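Local coordinates for protein Two-component system sensor histidine kinase (Bacteroides thetaiotaomicron, PDB 3OTT) that probably senses saccharides outside the cell and passes the signal inward through histidine-kinase activity to control transcription, at residues 249-254 against 263-268; 280-285 against 295-300; 528-533 against 541-546; 521-526 against 564-569; 694-699 against 721-726. All coordinates share one frame; numbering follows the deposited sequence. Where two conformers were deposited one is given.

Contact 1: 249-254 against 263-268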
# COMPACT_ATOMS: atom_id res chain seq x y z
N THR B 249 3.35 30.76 17.19
CA THR B 249 2.63 31.67 18.05
C THR B 249 2.78 33.07 17.51
O THR B 249 3.38 33.28 16.48
CB THR B 249 3.12 31.56 19.55
OG1 THR B 249 4.39 32.20 19.70
CG2 THR B 249 3.26 30.08 20.00
N ASP B 250 2.29 34.05 18.25
CA ASP B 250 2.72 35.39 18.02
C ASP B 250 3.96 35.77 18.78
O ASP B 250 4.35 36.93 18.73
CB ASP B 250 1.63 36.43 18.28
CG ASP B 250 0.77 36.07 19.38
OD1 ASP B 250 1.23 36.11 20.54
OD2 ASP B 250 -0.40 35.76 19.08
N ASN B 251 4.63 34.82 19.43
CA ASN B 251 5.94 35.17 20.03
C ASN B 251 6.90 34.05 19.75
O ASN B 251 7.57 33.52 20.67
CB ASN B 251 5.82 35.54 21.52
CG ASN B 251 7.17 36.03 22.15
OD1 ASN B 251 7.93 36.82 21.56
ND2 ASN B 251 7.46 35.56 23.40
N GLY B 252 6.92 33.65 18.47
CA GLY B 252 7.90 32.72 17.96
C GLY B 252 7.40 31.29 17.94
O GLY B 252 6.22 31.02 18.06
N LEU B 253 8.35 30.39 17.79
CA LEU B 253 8.16 28.97 17.61
C LEU B 253 8.51 28.15 18.86
O LEU B 253 9.53 28.38 19.48
CB LEU B 253 9.08 28.49 16.43
CG LEU B 253 9.09 27.00 16.05
CD1 LEU B 253 7.75 26.47 15.54
CD2 LEU B 253 10.18 26.80 15.05
N TYR B 254 7.63 27.21 19.21
CA TYR B 254 7.86 26.32 20.31
C TYR B 254 7.88 24.93 19.72
O TYR B 254 7.14 24.64 18.76
CB TYR B 254 6.77 26.39 21.35
CG TYR B 254 6.84 27.64 22.19
CD1 TYR B 254 6.30 28.81 21.72
CD2 TYR B 254 7.44 27.64 23.48
CE1 TYR B 254 6.30 29.95 22.49
CE2 TYR B 254 7.47 28.80 24.26
CZ TYR B 254 6.88 29.95 23.75
OH TYR B 254 6.91 31.17 24.40
N LEU B 263 10.79 22.52 26.39
CA LEU B 263 10.42 23.08 25.10
C LEU B 263 11.61 23.84 24.56
O LEU B 263 12.34 24.45 25.34
CB LEU B 263 9.32 24.11 25.27
CG LEU B 263 7.94 23.63 25.71
CD1 LEU B 263 7.14 24.84 26.00
CD2 LEU B 263 7.30 22.72 24.59
N GLN B 264 11.83 23.81 23.25
CA GLN B 264 12.75 24.77 22.66
C GLN B 264 11.90 25.95 22.23
O GLN B 264 10.81 25.78 21.68
CB GLN B 264 13.44 24.23 21.41
CG GLN B 264 13.52 22.75 21.23
CD GLN B 264 14.37 22.46 20.01
OE1 GLN B 264 15.11 23.36 19.56
NE2 GLN B 264 14.29 21.24 19.47
N HIS B 265 12.37 27.15 22.48
CA HIS B 265 11.63 28.32 22.06
C HIS B 265 12.54 29.18 21.16
O HIS B 265 13.61 29.66 21.58
CB HIS B 265 11.21 29.09 23.28
CG HIS B 265 10.51 30.38 22.99
ND1 HIS B 265 10.69 31.49 23.77
CD2 HIS B 265 9.60 30.72 22.06
CE1 HIS B 265 9.93 32.48 23.32
NE2 HIS B 265 9.24 32.03 22.29
N ILE B 266 12.05 29.40 19.94
CA ILE B 266 12.80 30.07 18.90
C ILE B 266 12.21 31.41 18.50
O ILE B 266 11.05 31.44 18.12
CB ILE B 266 13.01 29.12 17.71
CG1 ILE B 266 13.78 27.90 18.22
CG2 ILE B 266 13.78 29.85 16.63
CD1 ILE B 266 13.00 26.73 18.18
N ILE B 267 13.00 32.49 18.62
CA ILE B 267 12.54 33.83 18.30
C ILE B 267 13.53 34.56 17.40
O ILE B 267 14.66 34.11 17.24
CB ILE B 267 12.33 34.77 19.52
CG1 ILE B 267 13.64 35.05 20.25
CG2 ILE B 267 11.19 34.26 20.41
CD1 ILE B 267 13.54 36.08 21.42
N HIS B 268 13.05 35.66 16.81
CA HIS B 268 13.80 36.50 15.92
C HIS B 268 14.96 37.19 16.68
O HIS B 268 14.87 37.50 17.86
CB HIS B 268 12.82 37.50 15.34
CG HIS B 268 13.45 38.57 14.51
ND1 HIS B 268 13.95 38.34 13.24
CD2 HIS B 268 13.64 39.89 14.76
CE1 HIS B 268 14.44 39.47 12.74
NE2 HIS B 268 14.27 40.42 13.65

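Contact 2: 280-285 against 295-300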
# COMPACT_ATOMS: atom_id res chain seq x y z
N ILE B 280 5.81 36.36 14.49
CA ILE B 280 4.45 35.98 14.33
C ILE B 280 4.32 34.91 13.28
O ILE B 280 4.45 35.20 12.08
CB ILE B 280 3.49 37.14 14.02
CG1 ILE B 280 3.41 38.12 15.21
CG2 ILE B 280 2.08 36.55 13.74
CD1 ILE B 280 3.16 39.60 14.83
N ILE B 281 4.00 33.68 13.71
CA ILE B 281 3.99 32.54 12.77
C ILE B 281 2.58 32.07 12.37
O ILE B 281 1.94 31.31 13.11
CB ILE B 281 4.81 31.35 13.34
CG1 ILE B 281 6.28 31.77 13.53
CG2 ILE B 281 4.80 30.16 12.38
CD1 ILE B 281 7.03 30.91 14.56
N TRP B 282 2.12 32.51 11.20
CA TRP B 282 0.77 32.21 10.65
C TRP B 282 0.57 30.79 10.20
O TRP B 282 -0.54 30.31 10.30
CB TRP B 282 0.39 33.12 9.47
CG TRP B 282 0.33 34.58 9.84
CD1 TRP B 282 1.23 35.57 9.47
CD2 TRP B 282 -0.60 35.20 10.73
NE1 TRP B 282 0.86 36.75 10.03
CE2 TRP B 282 -0.25 36.56 10.81
CE3 TRP B 282 -1.72 34.74 11.45
CZ2 TRP B 282 -0.97 37.48 11.57
CZ3 TRP B 282 -2.45 35.68 12.24
CH2 TRP B 282 -2.06 37.03 12.28
N ASN B 283 1.61 30.12 9.70
CA ASN B 283 1.50 28.76 9.15
C ASN B 283 2.83 28.05 9.17
O ASN B 283 3.89 28.67 8.97
CB ASN B 283 0.91 28.78 7.69
CG ASN B 283 0.39 27.40 7.25
OD1 ASN B 283 1.08 26.66 6.50
ND2 ASN B 283 -0.82 27.04 7.73
N ILE B 284 2.78 26.74 9.42
CA ILE B 284 3.95 25.91 9.41
C ILE B 284 3.59 24.76 8.52
O ILE B 284 2.54 24.11 8.67
CB ILE B 284 4.32 25.34 10.86
CG1 ILE B 284 4.49 26.46 11.90
CG2 ILE B 284 5.57 24.46 10.84
CD1 ILE B 284 4.70 25.90 13.37
N PHE B 285 4.50 24.46 7.60
CA PHE B 285 4.23 23.40 6.69
C PHE B 285 5.45 22.54 6.57
O PHE B 285 6.55 23.06 6.33
CB PHE B 285 3.93 24.03 5.34
CG PHE B 285 3.86 23.07 4.22
CD1 PHE B 285 2.79 22.16 4.14
CD2 PHE B 285 4.83 23.09 3.20
CE1 PHE B 285 2.68 21.26 3.06
CE2 PHE B 285 4.72 22.22 2.09
CZ PHE B 285 3.64 21.29 2.03
N GLY B 295 5.71 30.53 7.71
CA GLY B 295 5.16 31.74 7.11
C GLY B 295 4.76 32.70 8.21
O GLY B 295 3.91 32.37 9.11
N THR B 296 5.31 33.91 8.08
CA THR B 296 5.30 34.83 9.14
C THR B 296 4.76 36.16 8.64
O THR B 296 4.38 36.32 7.48
CB THR B 296 6.69 35.04 9.72
OG1 THR B 296 7.40 35.90 8.84
CG2 THR B 296 7.49 33.72 9.84
N ASP B 297 4.68 37.10 9.59
CA ASP B 297 4.24 38.41 9.34
C ASP B 297 5.30 39.20 8.55
O ASP B 297 5.01 40.28 8.10
CB ASP B 297 3.98 39.12 10.68
CG ASP B 297 2.74 39.97 10.63
OD1 ASP B 297 1.72 39.49 10.10
OD2 ASP B 297 2.78 41.11 11.11
N TYR B 298 6.49 38.63 8.35
CA TYR B 298 7.46 39.24 7.46
C TYR B 298 8.38 38.20 6.79
O TYR B 298 9.48 37.91 7.29
CB TYR B 298 8.20 40.38 8.18
CG TYR B 298 9.20 41.15 7.29
CD1 TYR B 298 8.77 41.98 6.27
CD2 TYR B 298 10.58 41.01 7.50
CE1 TYR B 298 9.69 42.63 5.45
CE2 TYR B 298 11.49 41.68 6.72
CZ TYR B 298 11.04 42.48 5.71
OH TYR B 298 11.97 43.13 4.95
N GLY B 299 7.96 37.66 5.65
CA GLY B 299 8.76 36.67 4.93
C GLY B 299 8.58 35.22 5.43
O GLY B 299 7.71 34.92 6.26
N ILE B 300 9.51 34.38 5.01
CA ILE B 300 9.49 32.95 5.20
C ILE B 300 10.81 32.53 5.78
O ILE B 300 11.84 33.00 5.36
CB ILE B 300 9.32 32.26 3.82
CG1 ILE B 300 7.92 32.42 3.32
CG2 ILE B 300 9.72 30.78 3.82
CD1 ILE B 300 7.80 32.31 1.80

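Contact 3: 528-533 against 541-546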
# COMPACT_ATOMS: atom_id res chain seq x y z
N GLY B 528 43.54 -8.38 -2.15
CA GLY B 528 43.60 -9.79 -1.78
C GLY B 528 43.83 -10.22 -0.32
O GLY B 528 44.26 -11.37 -0.08
N LEU B 529 43.59 -9.34 0.65
CA LEU B 529 43.70 -9.72 2.08
C LEU B 529 42.35 -10.20 2.53
O LEU B 529 41.36 -9.77 1.97
CB LEU B 529 44.22 -8.59 2.96
CG LEU B 529 45.67 -8.26 2.59
CD1 LEU B 529 45.96 -6.79 2.53
CD2 LEU B 529 46.57 -8.90 3.55
N LEU B 530 42.30 -11.13 3.49
CA LEU B 530 41.01 -11.64 4.01
C LEU B 530 40.58 -10.93 5.26
O LEU B 530 41.38 -10.73 6.16
CB LEU B 530 41.11 -13.11 4.36
CG LEU B 530 40.78 -14.23 3.38
CD1 LEU B 530 41.05 -13.80 2.00
CD2 LEU B 530 41.60 -15.45 3.71
N TRP B 531 39.30 -10.67 5.38
CA TRP B 531 38.76 -10.06 6.58
C TRP B 531 37.78 -11.04 7.23
O TRP B 531 36.81 -11.52 6.56
CB TRP B 531 38.09 -8.72 6.23
CG TRP B 531 39.11 -7.69 5.79
CD1 TRP B 531 39.65 -7.57 4.58
CD2 TRP B 531 39.73 -6.70 6.62
NE1 TRP B 531 40.57 -6.52 4.55
CE2 TRP B 531 40.63 -5.98 5.80
CE3 TRP B 531 39.60 -6.34 7.98
CZ2 TRP B 531 41.38 -4.89 6.28
CZ3 TRP B 531 40.34 -5.28 8.46
CH2 TRP B 531 41.23 -4.56 7.61
N VAL B 532 38.04 -11.36 8.51
CA VAL B 532 37.17 -12.22 9.30
C VAL B 532 36.46 -11.42 10.42
O VAL B 532 37.08 -10.65 11.17
CB VAL B 532 37.94 -13.43 9.92
CG1 VAL B 532 36.93 -14.48 10.60
CG2 VAL B 532 38.78 -14.18 8.87
N GLY B 533 35.16 -11.60 10.53
CA GLY B 533 34.40 -10.86 11.52
C GLY B 533 34.09 -11.83 12.63
O GLY B 533 33.79 -13.02 12.38
N ILE B 541 43.85 -11.08 7.47
CA ILE B 541 44.71 -12.19 7.17
C ILE B 541 45.39 -11.99 5.81
O ILE B 541 44.72 -11.68 4.84
CB ILE B 541 43.89 -13.47 7.09
CG1 ILE B 541 43.36 -13.83 8.48
CG2 ILE B 541 44.70 -14.67 6.55
CD1 ILE B 541 42.20 -14.86 8.44
N ASN B 542 46.70 -12.19 5.76
CA ASN B 542 47.37 -12.21 4.46
C ASN B 542 47.66 -13.67 4.02
O ASN B 542 48.46 -14.36 4.63
CB ASN B 542 48.61 -11.31 4.48
CG ASN B 542 49.38 -11.30 3.14
OD1 ASN B 542 49.15 -12.13 2.23
ND2 ASN B 542 50.32 -10.38 3.05
N PRO B 543 46.99 -14.14 2.95
CA PRO B 543 47.02 -15.56 2.64
C PRO B 543 48.31 -15.97 1.98
O PRO B 543 48.56 -17.15 1.88
CB PRO B 543 45.84 -15.72 1.63
CG PRO B 543 45.18 -14.40 1.53
CD PRO B 543 46.15 -13.38 2.00
N LYS B 544 49.15 -15.01 1.54
CA LYS B 544 50.49 -15.35 1.06
C LYS B 544 51.35 -16.05 2.10
O LYS B 544 52.02 -17.02 1.79
CB LYS B 544 51.26 -14.12 0.53
CG LYS B 544 50.73 -13.57 -0.79
CD LYS B 544 51.44 -12.27 -1.20
CE LYS B 544 50.62 -11.55 -2.30
NZ LYS B 544 50.85 -12.21 -3.63
N ASP B 545 51.40 -15.47 3.29
CA ASP B 545 52.27 -15.98 4.35
C ASP B 545 51.46 -16.50 5.56
O ASP B 545 52.05 -16.91 6.57
CB ASP B 545 53.26 -14.90 4.79
CG ASP B 545 52.58 -13.72 5.46
OD1 ASP B 545 51.35 -13.52 5.30
OD2 ASP B 545 53.29 -12.94 6.15
N GLU B 546 50.14 -16.40 5.46
CA GLU B 546 49.19 -16.83 6.50
C GLU B 546 49.41 -16.06 7.82
O GLU B 546 49.26 -16.60 8.93
CB GLU B 546 49.25 -18.35 6.67
CG GLU B 546 48.56 -19.03 5.48
CD GLU B 546 48.74 -20.56 5.43
OE1 GLU B 546 49.32 -21.18 6.37
OE2 GLU B 546 48.28 -21.14 4.42

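Contact 4: 521-526 against 564-569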
# COMPACT_ATOMS: atom_id res chain seq x y z
N TYR B 521 31.84 -14.03 9.84
CA TYR B 521 31.81 -13.29 8.62
C TYR B 521 33.14 -13.35 7.92
O TYR B 521 34.19 -13.25 8.57
CB TYR B 521 31.43 -11.80 8.81
CG TYR B 521 30.69 -11.27 7.60
CD1 TYR B 521 31.37 -10.77 6.49
CD2 TYR B 521 29.27 -11.28 7.56
CE1 TYR B 521 30.66 -10.33 5.33
CE2 TYR B 521 28.57 -10.83 6.44
CZ TYR B 521 29.26 -10.35 5.33
OH TYR B 521 28.54 -9.88 4.20
N LEU B 522 33.09 -13.41 6.60
CA LEU B 522 34.31 -13.52 5.81
C LEU B 522 34.24 -12.76 4.48
O LEU B 522 33.22 -12.76 3.85
CB LEU B 522 34.63 -14.99 5.59
CG LEU B 522 35.95 -15.63 5.14
CD1 LEU B 522 35.80 -16.18 3.79
CD2 LEU B 522 37.28 -14.89 5.32
N LEU B 523 35.35 -12.12 4.10
CA LEU B 523 35.47 -11.38 2.86
C LEU B 523 36.94 -11.21 2.42
O LEU B 523 37.86 -11.36 3.23
CB LEU B 523 34.72 -10.03 2.91
CG LEU B 523 35.12 -8.71 3.57
CD1 LEU B 523 36.46 -8.11 3.01
CD2 LEU B 523 34.04 -7.65 3.35
N CYS B 524 37.12 -10.97 1.12
CA CYS B 524 38.44 -10.69 0.52
C CYS B 524 38.38 -9.33 -0.13
O CYS B 524 37.41 -9.02 -0.83
CB CYS B 524 38.80 -11.72 -0.54
SG CYS B 524 40.59 -11.66 -1.15
N ASP B 525 39.41 -8.52 0.10
CA ASP B 525 39.43 -7.15 -0.39
C ASP B 525 40.22 -7.10 -1.70
O ASP B 525 40.82 -8.12 -2.10
CB ASP B 525 39.92 -6.18 0.72
CG ASP B 525 41.43 -6.21 0.99
OD1 ASP B 525 42.24 -6.86 0.27
OD2 ASP B 525 41.85 -5.49 1.92
N GLU B 526 40.18 -5.95 -2.37
CA GLU B 526 40.79 -5.77 -3.69
C GLU B 526 42.30 -6.02 -3.67
O GLU B 526 42.88 -6.39 -4.68
CB GLU B 526 40.51 -4.35 -4.23
CG GLU B 526 41.51 -3.30 -3.73
CD GLU B 526 41.10 -1.86 -4.06
OE1 GLU B 526 39.90 -1.51 -3.91
OE2 GLU B 526 41.99 -1.07 -4.44
N MET B 564 29.52 -6.91 6.42
CA MET B 564 30.81 -6.18 6.23
C MET B 564 31.02 -5.98 4.75
O MET B 564 30.81 -6.92 3.97
CB MET B 564 31.99 -7.03 6.70
CG MET B 564 32.13 -7.19 8.20
SD MET B 564 33.44 -8.32 8.69
CE MET B 564 34.88 -7.52 8.11
N THR B 565 31.46 -4.80 4.33
CA THR B 565 31.77 -4.66 2.93
C THR B 565 32.96 -3.72 2.66
O THR B 565 33.20 -2.80 3.46
CB THR B 565 30.50 -4.26 2.11
OG1 THR B 565 30.61 -4.80 0.81
CG2 THR B 565 30.28 -2.75 2.03
N CYS B 566 33.67 -3.94 1.55
CA CYS B 566 34.80 -3.05 1.16
C CYS B 566 34.25 -1.81 0.50
O CYS B 566 33.42 -1.91 -0.40
CB CYS B 566 35.78 -3.67 0.16
SG CYS B 566 36.58 -5.10 0.80
N VAL B 567 34.73 -0.66 0.95
CA VAL B 567 34.38 0.63 0.38
C VAL B 567 35.71 1.36 0.11
O VAL B 567 36.24 2.02 1.00
CB VAL B 567 33.47 1.43 1.34
CG1 VAL B 567 33.22 2.81 0.83
CG2 VAL B 567 32.09 0.69 1.55
N LYS B 568 36.29 1.18 -1.07
CA LYS B 568 37.59 1.80 -1.42
C LYS B 568 38.70 1.40 -0.43
O LYS B 568 39.08 0.23 -0.36
CB LYS B 568 37.48 3.34 -1.43
CG LYS B 568 36.65 3.98 -2.52
CD LYS B 568 36.50 5.46 -2.15
CE LYS B 568 36.14 6.33 -3.32
NZ LYS B 568 34.66 6.36 -3.44
N ASN B 569 39.16 2.35 0.37
CA ASN B 569 40.29 2.12 1.28
C ASN B 569 39.87 1.73 2.67
O ASN B 569 40.71 1.58 3.57
CB ASN B 569 41.21 3.34 1.33
CG ASN B 569 41.99 3.49 0.06
OD1 ASN B 569 42.57 2.51 -0.45
ND2 ASN B 569 42.03 4.71 -0.48

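Contact 5: 694-699 against 721-726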
# COMPACT_ATOMS: atom_id res chain seq x y z
N ARG B 694 23.09 23.65 -23.84
CA ARG B 694 23.47 23.91 -25.22
C ARG B 694 22.20 24.09 -26.05
O ARG B 694 21.16 23.49 -25.72
CB ARG B 694 24.32 22.77 -25.79
CG ARG B 694 23.60 21.44 -25.84
CD ARG B 694 24.61 20.30 -25.95
NE ARG B 694 25.22 20.24 -27.29
CZ ARG B 694 26.44 19.78 -27.52
NH1 ARG B 694 27.20 19.33 -26.53
NH2 ARG B 694 26.91 19.76 -28.76
N LEU B 695 22.27 24.91 -27.09
CA LEU B 695 21.13 25.04 -27.97
C LEU B 695 21.42 24.40 -29.34
O LEU B 695 22.12 25.00 -30.14
CB LEU B 695 20.70 26.53 -28.08
CG LEU B 695 19.46 26.87 -28.93
CD1 LEU B 695 18.24 26.25 -28.31
CD2 LEU B 695 19.25 28.37 -29.17
N GLU B 696 20.89 23.22 -29.60
CA GLU B 696 21.04 22.57 -30.90
C GLU B 696 20.52 23.45 -32.02
O GLU B 696 19.41 23.95 -31.95
CB GLU B 696 20.34 21.20 -30.96
CG GLU B 696 21.12 20.05 -30.30
CD GLU B 696 22.51 19.83 -30.95
OE1 GLU B 696 22.62 19.87 -32.22
OE2 GLU B 696 23.48 19.63 -30.17
N GLY B 697 21.36 23.66 -33.04
CA GLY B 697 21.05 24.57 -34.14
C GLY B 697 21.84 25.88 -34.02
O GLY B 697 21.77 26.75 -34.90
N MET B 698 22.60 25.99 -32.93
CA MET B 698 23.29 27.23 -32.59
C MET B 698 24.62 26.80 -32.03
O MET B 698 25.64 27.03 -32.67
CB MET B 698 22.46 28.05 -31.59
CG MET B 698 23.11 29.35 -31.05
SD MET B 698 23.52 30.50 -32.36
CE MET B 698 21.88 30.96 -32.96
N ASP B 699 24.61 26.15 -30.88
CA ASP B 699 25.81 25.72 -30.18
C ASP B 699 26.40 24.44 -30.72
O ASP B 699 25.67 23.52 -31.11
CB ASP B 699 25.53 25.48 -28.70
CG ASP B 699 25.32 26.76 -27.95
OD1 ASP B 699 26.19 27.67 -27.99
OD2 ASP B 699 24.27 26.87 -27.31
N ASN B 721 14.45 25.95 -36.36
CA ASN B 721 14.26 24.98 -35.34
C ASN B 721 15.49 24.86 -34.47
O ASN B 721 16.62 24.79 -34.98
CB ASN B 721 13.96 23.65 -36.00
CG ASN B 721 12.56 23.61 -36.61
OD1 ASN B 721 11.57 23.61 -35.90
ND2 ASN B 721 12.48 23.53 -37.92
N TYR B 722 15.28 24.86 -33.16
CA TYR B 722 16.34 24.69 -32.15
C TYR B 722 15.84 23.70 -31.10
O TYR B 722 14.63 23.38 -31.07
CB TYR B 722 16.71 26.02 -31.47
CG TYR B 722 17.01 27.13 -32.43
CD1 TYR B 722 16.02 28.05 -32.81
CD2 TYR B 722 18.28 27.27 -32.97
CE1 TYR B 722 16.30 29.06 -33.70
CE2 TYR B 722 18.58 28.30 -33.86
CZ TYR B 722 17.58 29.17 -34.22
OH TYR B 722 17.88 30.15 -35.09
N GLN B 723 16.75 23.22 -30.27
CA GLN B 723 16.40 22.32 -29.17
C GLN B 723 17.33 22.71 -28.03
O GLN B 723 18.54 22.62 -28.19
CB GLN B 723 16.59 20.85 -29.59
CG GLN B 723 16.29 19.86 -28.50
CD GLN B 723 16.53 18.41 -28.92
OE1 GLN B 723 17.68 17.97 -29.00
NE2 GLN B 723 15.45 17.65 -29.14
N LEU B 724 16.77 23.15 -26.90
CA LEU B 724 17.54 23.48 -25.74
C LEU B 724 17.73 22.21 -24.89
O LEU B 724 16.77 21.55 -24.48
CB LEU B 724 16.72 24.43 -24.91
CG LEU B 724 17.29 25.55 -24.09
CD1 LEU B 724 16.40 25.76 -22.87
CD2 LEU B 724 18.79 25.48 -23.77
N ILE B 725 18.98 21.89 -24.59
CA ILE B 725 19.26 20.74 -23.77
C ILE B 725 19.93 21.20 -22.48
O ILE B 725 20.93 21.92 -22.51
CB ILE B 725 20.11 19.72 -24.53
CG1 ILE B 725 19.38 19.29 -25.82
CG2 ILE B 725 20.47 18.51 -23.65
CD1 ILE B 725 20.31 18.50 -26.85
N ILE B 726 19.35 20.83 -21.34
CA ILE B 726 19.88 21.26 -20.07
C ILE B 726 20.22 20.04 -19.24
O ILE B 726 19.44 19.10 -19.21
CB ILE B 726 18.87 22.15 -19.32
CG1 ILE B 726 18.52 23.38 -20.18
CG2 ILE B 726 19.43 22.59 -17.97
CD1 ILE B 726 17.29 24.13 -19.66

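Contact 1: 249-254 against 263-268
The rings of Y254 and H265 lie over one another as an offset stack, with centroids 4.1 Å apart and planes only 14° from parallel. H265 CD2 sits over one face of the tyrosine ring, displaced toward the rim and 3.3 Å from Y254 CZ; Y254 OH rests above a face of the imidazole, again off centre. At the edge of the imidazole, in its plane, is N251 O, which accepts the NE2 proton of H265 in a nearly straight bond of 2.8 Å. H265 CG, anti to its backbone N (chi1 176°), starts the imidazole toward Y254, and stack and edge bond together restrict its turning. F229 also stacks on Y254, and L263 CD1 touches Y254 CD2 at 3.8 Å. An alanine at Y254 would probably leave the H265 face without its stacking mate and open a gap beside L263. Strands 252-256 and 264-266 form the outer hairpin of a four-stranded blade in a beta-propeller. L253 and I266 are its hydrogen-bonded pair: L253 N reaches I266 O at 2.9 Å, I266 N reaches L253 O at 2.8 Å, and their side chains meet on the sheet face away from the rings. G252 comes in close, CA 3.4 Å from I266 O, where a CB would clash. Before G252, T249 OG1 accepts from N251 N, an ST turn, and donates to G252 O at 2.7 Å.

Contact 2: 280-285 against 295-300
W282 and D297 meet beside a classic beta bulge, in which W282 and N283 both face G295, in the hairpin of strands 281-286 and 292-296, the inner pair of a propeller blade whose outermost strand, 13-15, comes from near the N-terminus. The indole approaches the carboxylate obliquely, its plane 53° from that of the acid. W282 NE1 donates to D297 OD1 over 2.9 Å; the oxygen lies in the indole plane but is met on its anti side, somewhat out of the carboxylate plane. T296 contributes its backbone at the same indole edge, with C 3.7 Å from W282 CD1, while I280 CG2 lies over one ring face, toward the rim. I280 and D297 themselves run side by side in the same direction, CB to CB at 3.9 Å. In the bulge, G295 O faces two successive amides: W282 N at 2.8 Å in a weak, bent bond, and N283 N at 3.3 Å in a straighter one. G295 N returns a nearly linear bond to N283 O. Beyond the bulge D297 N reaches I280 O at 3.1 Å. T296 has OG1 between its backbone N and carbonyl carbon (chi1 78°), where it accepts from Y298 N in an ST turn. The same hydroxyl donates to G299 O at 2.8 Å, approaching from above the carbonyl plane.

Contact 3: 528-533 against 541-546
L530 and I541 are bound to each other by a reciprocal pair of backbone hydrogen bonds, L530 N to I541 O and I541 N to L530 O, both 2.8 Å long. These make them an antiparallel hydrogen-bonded pair. On the face carrying both side chains, L530 CB and I541 CB are 3.9 Å apart. With CG1 anti to the carbonyl carbon (chi1 -68°) and the chain extended beyond it (chi2 163°), I541 CD1 meets V532 CG2 at 3.5 Å. Toward the strand ends, P543 CG approaches L530 CD1 at 4.2 Å, and P543 CD lies 3.5 Å from G528 O; W486 of strand 485-489 touches both L530 and P543. On the other side, L529 CD2 presses against N542 CB at 3.3 Å. The polar end of N542 turns back on its own chain: OD1 accepts from K544 N at 3.0 Å, an Asx turn that bends the chain as it leaves strand 537-542. K544 then reaches E482 in a salt bridge. The whole is a hairpin of the second and third strands in a four-stranded antiparallel blade of a beta-propeller, with its apolar face turned to strand 485-489 of the preceding blade.

Contact 4: 521-526 against 564-569
Y521 and M564 run past one another, pointing opposite ways, between two propeller blades: strand 519-524 opens one blade and strand 561-567 the next. The strands run nearly alongside, their axes 7.9 Å apart and 21° from parallel, so side chains rather than backbone bonds join them. The tight part is around Y521, L523 and M564. M564 N lies over one face of the Y521 ring, toward the rim and 3.6 Å from CZ, while M564 CB packs against Y521 CD1 at 3.8 Å. The sulfur stands oblique to the ring, SD 4.8 Å from the centroid, in a Met-aromatic contact. An alanine at Y521 would probably leave the backbone of M564 without its ring cover and open a gap between the blades. L523 fills the next position: CG sits between its backbone N and carbonyl carbon (chi1 78°), CD2 touches M564 O at 3.4 Å and CD1 meets C566 SG at 3.7 Å. Beyond D525 the contact loosens. E526 and K568 are exposed, and E526 OE1 comes no nearer to K568 O than 4.0 Å. K568 NZ makes its salt bridge with D609, whereas R584 holds both K568 O and D525 OD2. D525 is further bound by L529 N and the indole NH of W531, and the close packing runs as far as this residue: D525 CB lies 3.5 Å from C566 SG.

Contact 5: 694-699 against 721-726
R694, L695 and E696 pair with I725, L724 and Q723 as antiparallel neighbours in a sheet of the Y_Y_Y domain, a beta-sandwich. Four backbone hydrogen bonds hold the register: R694 N and O with I725, of which I725 N to R694 O, at 2.9 Å, is almost straight, and E696 N and O with Q723. At the strand end, D699 OD2 accepts from L695 N through its anti lone pair at 2.8 Å and from Y714 OH, which would probably favour its charged form. On one face, L695, with CG anti to its backbone N (chi1 -178°), reaches across to Y722, CD1 lying 3.5 Å from Y722 CB and touching L724 CB. E696 O and G697 O lie near the plane of the Y722 ring, at its edge. G697 has a positive phi (105°) that itself calls for glycine, and a CB would run into Y722 CD2. On the other face, R694 CG runs beside I725 CB at 4.1 Å and E696 CG meets I725 CD1 at 3.9 Å. There R694 NE and E696 OE2 form a weak 3.4 Å salt bridge. The stem of R694 thus packs on I725 while its charged end turns to E696 and, by cation-pi, to W702.

How the contacts relate
The five contacts fall into three parts of the extracellular region. Contacts 1 and 2 lie in adjacent blades of the first propeller, their centres 12 Å apart, with T249 O probably bonded to I281 N; contact 1 closes before contact 2 opens. The centres of contacts 3 and 4 lie about 60 and 50 Å from that of contact 2, across the chain's centre in the second propeller. Contact 3 is nested within the loop that contact 4 closes, and strands 519-524 and 530-534 lie side by side in one blade. Contact 5 comes last, in the C-terminal Y_Y_Y sandwich, with nearest atoms about 25 Å from contacts 2 and 4. Hairpins build blades; contact 4 sets neighbouring blades side by side.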